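PDB 4J0K: tannase from Lactobacillus plantarum, which hydrolyses the galloyl ester bonds of tannins and probably acts as a serine esterase of the alpha/beta-hydrolase fold. Local coordinates for residues A112-R117 with I134-A139. Numbering follows the deposited sequence.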
loop_
_atom_site.group_PDB
_atom_site.type_symbol
_atom_site.label_atom_id
_atom_site.label_comp_id
_atom_site.label_asym_id
_atom_site.label_seq_id
_atom_site.Cartn_x
_atom_site.Cartn_y
_atom_site.Cartn_z
ATOM N N ALA A 112 6.752 -2.627 12.761
ATOM C CA ALA A 112 6.519 -1.410 13.529
ATOM C C ALA A 112 5.032 -1.109 13.689
ATOM O O ALA A 112 4.251 -1.301 12.767
ATOM C CB ALA A 112 7.238 -0.239 12.890
ATOM N N GLY A 113 4.656 -0.626 14.866
ATOM C CA GLY A 113 3.293 -0.206 15.122
ATOM C C GLY A 113 3.098 1.221 14.643
ATOM O O GLY A 113 3.972 2.079 14.839
ATOM N N ILE A 114 1.948 1.476 14.029
ATOM C CA ILE A 114 1.715 2.736 13.334
ATOM C C ILE A 114 0.363 3.329 13.704
ATOM O O ILE A 114 -0.668 2.638 13.648
ATOM C CB ILE A 114 1.784 2.528 11.808
ATOM C CG1 ILE A 114 3.248 2.386 11.379
ATOM C CG2 ILE A 114 1.147 3.695 11.062
ATOM C CD1 ILE A 114 3.517 1.131 10.614
ATOM N N ARG A 115 0.360 4.607 14.072
ATOM C CA ARG A 115 -0.888 5.271 14.417
ATOM C C ARG A 115 -1.830 5.309 13.209
ATOM O O ARG A 115 -1.389 5.298 12.052
ATOM C CB ARG A 115 -0.620 6.702 14.873
ATOM C CG ARG A 115 0.272 6.831 16.082
ATOM C CD ARG A 115 0.677 8.287 16.246
ATOM N NE ARG A 115 1.791 8.630 15.363
ATOM C CZ ARG A 115 2.180 9.873 15.096
ATOM N NH1 ARG A 115 1.531 10.902 15.625
ATOM N NH2 ARG A 115 3.216 10.087 14.288
ATOM N N GLY A 116 -3.130 5.351 13.488
ATOM C CA GLY A 116 -4.135 5.454 12.449
ATOM C C GLY A 116 -5.153 6.501 12.839
ATOM O O GLY A 116 -5.000 7.182 13.866
ATOM N N ARG A 117 -6.207 6.622 12.041
ATOM C CA ARG A 117 -7.149 7.731 12.211
ATOM C C ARG A 117 -7.905 7.702 13.536
ATOM O O ARG A 117 -8.359 8.741 14.010
ATOM C CB ARG A 117 -8.116 7.818 11.012
ATOM C CG ARG A 117 -8.678 6.466 10.542
ATOM C CD ARG A 117 -9.362 6.598 9.178
ATOM N NE ARG A 117 -9.931 5.335 8.712
ATOM C CZ ARG A 117 -11.127 4.874 9.078
ATOM N NH1 ARG A 117 -11.880 5.573 9.915
ATOM N NH2 ARG A 117 -11.575 3.716 8.615
ATOM N N ILE A 134 2.655 7.621 7.784
ATOM C CA ILE A 134 3.919 7.600 7.062
ATOM C C ILE A 134 5.036 8.174 7.941
ATOM O O ILE A 134 6.198 7.767 7.835
ATOM C CB ILE A 134 3.809 8.345 5.711
ATOM C CG1 ILE A 134 5.138 8.278 4.948
ATOM C CG2 ILE A 134 3.386 9.788 5.932
ATOM C CD1 ILE A 134 5.545 6.858 4.512
ATOM N N VAL A 135 4.685 9.101 8.833
ATOM C CA VAL A 135 5.684 9.628 9.761
ATOM C C VAL A 135 6.212 8.501 10.641
ATOM O O VAL A 135 7.433 8.354 10.836
ATOM C CB VAL A 135 5.118 10.755 10.655
ATOM C CG1 VAL A 135 6.049 11.024 11.842
ATOM C CG2 VAL A 135 4.895 12.043 9.854
ATOM N N ASP A 136 5.290 7.708 11.187
ATOM C CA ASP A 136 5.664 6.578 12.036
ATOM C C ASP A 136 6.487 5.545 11.252
ATOM O O ASP A 136 7.503 5.053 11.736
ATOM C CB ASP A 136 4.406 5.913 12.614
ATOM C CG ASP A 136 3.799 6.698 13.765
ATOM O OD1 ASP A 136 4.449 7.657 14.243
ATOM O OD2 ASP A 136 2.676 6.343 14.205
ATOM N N MET A 137 6.027 5.209 10.047
ATOM C CA MET A 137 6.732 4.259 9.185
ATOM C C MET A 137 8.174 4.720 8.926
ATOM O O MET A 137 9.122 3.913 8.974
ATOM C CB MET A 137 5.978 4.104 7.866
ATOM C CG MET A 137 6.524 3.033 6.906
ATOM S SD MET A 137 6.376 1.368 7.589
ATOM C CE MET A 137 8.105 0.960 7.849
ATOM N N LYS A 138 8.332 6.016 8.665
ATOM C CA LYS A 138 9.653 6.609 8.448
ATOM C C LYS A 138 10.476 6.583 9.734
ATOM O O LYS A 138 11.694 6.391 9.707
ATOM C CB LYS A 138 9.523 8.063 7.958
ATOM C CG LYS A 138 9.097 8.225 6.522
ATOM C CD LYS A 138 8.873 9.697 6.179
ATOM C CE LYS A 138 8.641 9.896 4.688
ATOM N NZ LYS A 138 9.880 9.637 3.907
ATOM N N ALA A 139 9.817 6.784 10.868
ATOM C CA ALA A 139 10.524 6.841 12.141
ATOM C C ALA A 139 11.094 5.468 12.497
ATOM O O ALA A 139 12.176 5.363 13.095
ATOM C CB ALA A 139 9.594 7.349 13.240
#
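Asp136 OD2 takes two hydrogen bonds from one residue, from the backbone N of Arg115 at 2.9 Å, nearly straight, and from Arg115 NE at 2.7 Å. This grip illustrates how a helix of an alpha/beta-hydrolase fold can fasten the loop leaving a sheet strand: residues 112-117 take in the end of strand 108-112 and the loop after it, and helix 132-146 contributes residues 134-139. The backbone N-H meets OD2 nearly end-on to its C-O bond, whereas NE comes from the syn side, somewhat out of the carboxylate plane. Arg115 NH2 reaches Asp136 OD1 at 2.7 Å, but from above the carboxylate, so this side-on salt bridge is twisted, with guanidinium and carboxylate planes 37° apart. The bend of the arginine chain at chi3 (-81°) turns the guanidinium edge, with NE and NH2, toward the carboxylate. Gln44 NE2 gives OD1 a second donor, so each buried oxygen is gripped twice. Were Asp136 replaced by an alanine, the buried guanidinium would probably lose this counter-charge and the Arg115 N-H its acceptor. Beside the salt bridge, Ile114 CG1 packs 3.9 Å from Asp136 CB, and Ile114 CD1 lies 4.2 Å from Met137 SD. At the guanidinium edge, Val135 CG1 sits 3.9 Å from Arg115 NH2.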